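Local coordinates for Fe-regulated protein B (Neisseria meningitidis, PDB 4AIP) that imports iron across the meningococcal outer membrane as a TonB-dependent transporter, and may also act in siderophore uptake and signalling, at residues M112-N115 against S116-I119; D425-T428 against V429-Y432; Y595-G598 against G599-A602. One frame throughout, in Å; residues are numbered along the deposited sequence.

Interaction 1 of 3, residues M112-N115 against S116-I119; sequences MGQN and SVDI
Two successive bends in the Met112 side chain (chi2 -53°, chi3 -61°) curl its thioether round, so that CE arrives 3.2 Å from Ser116 OG, while the isopropyl group of Val117 stands with CG1 beside its own backbone N and faces the carbonyls of Met112 and Gly113. Both approaches belong to a type I beta turn of the plug domain, Gly113 to Ser116, which leads from the short strand 112-113 into strand 118-121. Gly113 O holds the turn by accepting two backbone bonds. Ser116 N reaches it at 2.9 Å and nearly straight (164° at the hydrogen), coming from above the carbonyl plane, and Val117 N reaches it at the same length but more bent. This second bond overlaps the beta turn with an alpha turn, and the shared acceptor pins the next strand to the end of the previous one.

The Val117 methyls lie against the carbonyl oxygens of Met112 and Gly113. CG1 is 3.4 Å from Met112 O and meets Met112 CB at 4.1 Å; CG2 lies 3.6 Å from Gly113 O and also meets Gln114 CA. The stems of Gln114 and Val117 cross at about a right angle. Leu107 and Leu109 of strand 107-109 add to the apolar surroundings of Val117, and Pro611 and Phe613 of a barrel strand touch Met112.

Polar groups of this buried turn are met by arginines of the barrel. Asn115 O accepts hydrogen bonds from Arg506 and Arg509, and Arg506 also forms a salt bridge with Asp118 OD2, which joins plug to barrel and would probably favour the charged carboxylate. A CA-H...O contact brings Gln114 CA to 3.3 Å from Val117 O.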
# COMPACT_ATOMS: atom_id res chain seq x y z
N MET B 112 -11.85 -36.65 3.14
CA MET B 112 -11.74 -36.32 1.74
C MET B 112 -11.22 -34.89 1.52
O MET B 112 -11.75 -33.92 2.14
CB MET B 112 -13.10 -36.45 1.08
CG MET B 112 -13.72 -37.86 0.91
SD MET B 112 -12.65 -39.07 0.11
CE MET B 112 -12.42 -38.28 -1.50
N GLY B 113 -10.19 -34.76 0.66
CA GLY B 113 -9.58 -33.46 0.31
C GLY B 113 -10.29 -32.47 -0.63
O GLY B 113 -11.38 -32.75 -1.17
N GLN B 114 -9.66 -31.31 -0.87
CA GLN B 114 -10.27 -30.25 -1.71
C GLN B 114 -10.31 -30.56 -3.23
O GLN B 114 -10.80 -29.79 -4.04
CB GLN B 114 -9.62 -28.88 -1.45
CG GLN B 114 -9.65 -28.40 -0.00
CD GLN B 114 -8.93 -27.09 0.14
OE1 GLN B 114 -9.49 -26.05 -0.22
NE2 GLN B 114 -7.69 -27.12 0.64
N ASN B 115 -9.81 -31.73 -3.60
CA ASN B 115 -10.08 -32.29 -4.90
C ASN B 115 -11.59 -32.62 -5.02
O ASN B 115 -12.14 -32.62 -6.12
CB ASN B 115 -9.20 -33.52 -5.08
CG ASN B 115 -9.47 -34.27 -6.39
OD1 ASN B 115 -8.98 -33.89 -7.47
ND2 ASN B 115 -10.21 -35.34 -6.28
N SER B 116 -12.26 -32.87 -3.91
CA SER B 116 -13.64 -33.35 -3.96
C SER B 116 -14.49 -32.47 -3.10
O SER B 116 -15.73 -32.55 -3.23
CB SER B 116 -13.88 -34.79 -3.44
OG SER B 116 -12.72 -35.50 -3.04
N VAL B 117 -13.91 -31.67 -2.20
CA VAL B 117 -14.74 -30.77 -1.33
C VAL B 117 -14.47 -29.30 -1.65
O VAL B 117 -13.32 -28.90 -1.85
CB VAL B 117 -14.51 -31.02 0.22
CG1 VAL B 117 -14.38 -32.55 0.51
CG2 VAL B 117 -13.22 -30.34 0.68
N ASP B 118 -15.53 -28.50 -1.71
CA ASP B 118 -15.40 -27.13 -2.25
C ASP B 118 -15.73 -26.22 -1.11
O ASP B 118 -16.42 -26.67 -0.17
CB ASP B 118 -16.44 -26.93 -3.36
CG ASP B 118 -16.11 -27.70 -4.61
OD1 ASP B 118 -14.92 -27.70 -5.05
OD2 ASP B 118 -17.06 -28.25 -5.20
N ILE B 119 -15.27 -24.98 -1.19
CA ILE B 119 -15.69 -23.89 -0.36
C ILE B 119 -16.47 -22.97 -1.30
O ILE B 119 -15.91 -22.46 -2.29
CB ILE B 119 -14.49 -23.08 0.19
CG1 ILE B 119 -13.75 -23.95 1.25
CG2 ILE B 119 -14.96 -21.72 0.87
CD1 ILE B 119 -12.31 -24.06 0.99

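Interaction 2 of 3, residues D425-T428 against V429-Y432; sequences DEDT and VHAY
Asp425 O and Glu426 O receive the straightest bonds of this helical stretch: Val429 N donates to Asp425 O at 3.1 Å (166° at the hydrogen), lying nearly along the C=O axis, and His430 N donates to Glu426 O at 3.3 Å. One residue further on the pattern tightens. Ala431 N makes a good bond to Thr428 O, at 2.9 Å and from above the carbonyl plane, and only a weak one to Asp427 O. Tyr432 N likewise bonds Val429 O, keeping a weak, long link to Thr428 O.

The His430 imidazole folds back beside its own backbone N (chi1 -56°) and lays one face over Glu426 O, which sits 2.9 Å above the ring plane and toward the rim. That oxygen is therefore no acceptor for ND1; NE2 instead bonds Phe399 O, holding the ring to a neighbouring loop. Arg423 pairs with the Glu426 carboxylate, and Thr428 OG1 bonds Ala424 O one turn back.

Val429, which is buried, packs on Phe399 and Ala574 and brings CG2 to 3.7 Å from Asp425 O, and Tyr432 brings CD2 to 3.5 Å from Thr428 O. Alpha-helical bonds giving way to i to i+3 bonds are characteristic of the last turn of a helix, here one carried by a long loop of the barrel.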
# COMPACT_ATOMS: atom_id res chain seq x y z
N ASP B 425 10.61 -36.89 -29.19
CA ASP B 425 9.69 -36.32 -28.18
C ASP B 425 9.76 -34.79 -28.09
O ASP B 425 8.74 -34.07 -28.10
CB ASP B 425 9.92 -36.95 -26.79
CG ASP B 425 9.23 -38.34 -26.63
OD1 ASP B 425 8.17 -38.58 -27.26
OD2 ASP B 425 9.75 -39.18 -25.86
N GLU B 426 11.01 -34.32 -28.02
CA GLU B 426 11.35 -32.92 -28.03
C GLU B 426 10.72 -32.20 -29.20
O GLU B 426 10.14 -31.10 -29.05
CB GLU B 426 12.88 -32.77 -28.11
CG GLU B 426 13.61 -32.44 -26.82
CD GLU B 426 15.08 -32.24 -27.08
OE1 GLU B 426 15.45 -31.91 -28.23
OE2 GLU B 426 15.87 -32.46 -26.15
N ASP B 427 10.83 -32.81 -30.39
CA ASP B 427 10.26 -32.15 -31.57
C ASP B 427 8.76 -32.07 -31.54
O ASP B 427 8.21 -31.10 -32.06
CB ASP B 427 10.80 -32.73 -32.87
CG ASP B 427 12.29 -32.38 -33.06
OD1 ASP B 427 12.65 -31.24 -32.67
OD2 ASP B 427 13.07 -33.24 -33.58
N THR B 428 8.10 -33.06 -30.89
CA THR B 428 6.63 -33.05 -30.72
C THR B 428 6.15 -31.88 -29.81
O THR B 428 5.28 -31.09 -30.17
CB THR B 428 6.10 -34.42 -30.19
OG1 THR B 428 6.91 -35.48 -30.70
CG2 THR B 428 4.61 -34.65 -30.60
N VAL B 429 6.73 -31.78 -28.62
CA VAL B 429 6.28 -30.76 -27.69
C VAL B 429 6.37 -29.39 -28.40
O VAL B 429 5.37 -28.67 -28.47
CB VAL B 429 7.07 -30.81 -26.36
CG1 VAL B 429 6.70 -29.63 -25.45
CG2 VAL B 429 6.80 -32.13 -25.63
N HIS B 430 7.55 -29.08 -28.96
CA HIS B 430 7.79 -27.82 -29.70
C HIS B 430 6.78 -27.53 -30.80
O HIS B 430 6.51 -26.37 -31.10
CB HIS B 430 9.21 -27.77 -30.24
CG HIS B 430 10.24 -27.93 -29.18
ND1 HIS B 430 11.46 -28.53 -29.41
CD2 HIS B 430 10.22 -27.62 -27.86
CE1 HIS B 430 12.15 -28.55 -28.28
NE2 HIS B 430 11.42 -28.01 -27.32
N ALA B 431 6.22 -28.60 -31.36
CA ALA B 431 5.28 -28.56 -32.47
C ALA B 431 3.88 -28.15 -32.04
O ALA B 431 3.05 -27.79 -32.88
CB ALA B 431 5.23 -29.93 -33.12
N TYR B 432 3.59 -28.21 -30.74
CA TYR B 432 2.27 -27.81 -30.26
C TYR B 432 2.22 -26.34 -30.13
O TYR B 432 3.21 -25.64 -29.76
CB TYR B 432 1.98 -28.36 -28.90
CG TYR B 432 1.34 -29.68 -28.95
CD1 TYR B 432 -0.02 -29.81 -29.25
CD2 TYR B 432 2.08 -30.85 -28.74
CE1 TYR B 432 -0.63 -31.06 -29.30
CE2 TYR B 432 1.48 -32.10 -28.80
CZ TYR B 432 0.11 -32.19 -29.07
OH TYR B 432 -0.50 -33.43 -29.11

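Interaction 3 of 3, residues Y595-G598 against G599-A602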
# COMPACT_ATOMS: atom_id res chain seq x y z
N TYR B 595 -25.45 -29.89 25.80
CA TYR B 595 -26.28 -29.76 26.97
C TYR B 595 -26.38 -28.28 27.36
O TYR B 595 -25.36 -27.65 27.65
CB TYR B 595 -25.75 -30.64 28.12
CG TYR B 595 -26.68 -30.58 29.31
CD1 TYR B 595 -27.78 -31.46 29.42
CD2 TYR B 595 -26.52 -29.59 30.31
CE1 TYR B 595 -28.67 -31.38 30.50
CE2 TYR B 595 -27.41 -29.50 31.39
CZ TYR B 595 -28.47 -30.38 31.47
OH TYR B 595 -29.33 -30.25 32.53
N ARG B 596 -27.61 -27.75 27.41
CA ARG B 596 -27.85 -26.32 27.63
C ARG B 596 -28.80 -26.04 28.80
O ARG B 596 -29.91 -26.57 28.85
CB ARG B 596 -28.31 -25.61 26.33
CG ARG B 596 -27.19 -25.38 25.27
CD ARG B 596 -27.77 -25.22 23.81
NE ARG B 596 -26.94 -25.81 22.75
CZ ARG B 596 -26.11 -25.13 21.94
NH1 ARG B 596 -25.99 -23.80 22.04
NH2 ARG B 596 -25.39 -25.77 21.01
N THR B 597 -28.33 -25.21 29.74
CA THR B 597 -29.11 -24.83 30.96
C THR B 597 -28.51 -23.61 31.66
O THR B 597 -27.27 -23.52 31.89
CB THR B 597 -29.27 -26.02 31.99
OG1 THR B 597 -30.35 -25.75 32.88
CG2 THR B 597 -28.00 -26.28 32.86
N GLY B 598 -29.40 -22.66 31.97
CA GLY B 598 -29.13 -21.52 32.86
C GLY B 598 -27.82 -20.74 32.67
O GLY B 598 -27.26 -20.14 33.66
N GLY B 599 -27.33 -20.71 31.43
CA GLY B 599 -26.04 -20.07 31.17
C GLY B 599 -24.88 -21.02 30.91
O GLY B 599 -23.81 -20.56 30.49
N LEU B 600 -25.07 -22.33 31.11
CA LEU B 600 -24.04 -23.34 30.87
C LEU B 600 -24.24 -23.98 29.50
O LEU B 600 -25.38 -24.24 29.07
CB LEU B 600 -24.07 -24.42 31.98
CG LEU B 600 -23.28 -25.73 31.66
CD1 LEU B 600 -21.73 -25.55 31.79
CD2 LEU B 600 -23.75 -26.95 32.55
N THR B 601 -23.16 -24.25 28.79
CA THR B 601 -23.30 -24.78 27.44
C THR B 601 -22.19 -25.79 27.38
O THR B 601 -21.01 -25.43 27.60
CB THR B 601 -23.28 -23.63 26.28
OG1 THR B 601 -22.37 -22.56 26.63
CG2 THR B 601 -24.63 -22.95 26.14
N ALA B 602 -22.56 -27.07 27.14
CA ALA B 602 -21.65 -28.25 27.16
C ALA B 602 -21.75 -28.94 25.86
O ALA B 602 -22.85 -29.12 25.41
CB ALA B 602 -22.06 -29.24 28.25
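Strands 595-597 and 600-602 run antiparallel, their directions 177° apart, and are joined by a type I' turn from Thr597 to Leu600. This is a two-residue beta hairpin of the barrel. At its corner Gly598 and Gly599 both adopt positive phi (46° and 106°), which a type I' turn requires and which glycine readily reaches. Four backbone bonds zip the hairpin. Nearest the turn, Leu600 N donates to Thr597 O at 2.6 Å, from above the carbonyl plane, and Thr597 N returns a longer bond of 3.2 Å to Leu600 O. The second hydrogen-bonded pair is more even, with Tyr595 N to Ala602 O at 2.7 Å and Ala602 N to Tyr595 O at 2.9 Å. Between them lies the non-hydrogen-bonded pair Arg596 and Thr601, where Arg596 CA leans on Leu600 O in a CA-H...O contact.

Tyr595, Thr597, Leu600 and Ala602 share one face of the sheet. There Tyr595 CB meets Ala602 CB at 3.9 Å. With CG anti to the backbone N in both Tyr595 and Leu600, the leucine sets its CD2 at the edge of the tyrosine ring, 4.4 Å from Tyr595 CD2, in a diagonal contact along the hairpin. On the other face Arg596 and Thr601 cross at a slant, Arg596 CG touching Thr601 CG2 at 3.6 Å. Leu600 also packs on Leu640 and Tyr642 of the adjoining strand 635-644, and Thr547 bonds the backbone of Arg596 on the far edge.

Because the side chains meet through carbon alone and every hydrogen bond between the segments is a main-chain one, the pairing of these two segments appears to rest mainly on the backbone, with the two glycines suited to the turn.

In the fold
From the N terminus the three contacts follow in series, and none nests within or crosses another. Interaction 1 closes a turn in the plug domain, near the centre of the chain, where residues of the barrel and of the plug both touch it. Interaction 2 comes next, on a helix in the long connection between barrel strands 376-390 and 438-452, about 35 Å from interaction 1 between centres. Interaction 3 closes the short hairpin between strands 575-597 and 600-615, its centre about 68 Å from that of interaction 2. These last two lie on opposite sides of the chain's centre, consistent with the long extracellular loops and short periplasmic turns of TonB-dependent transporters.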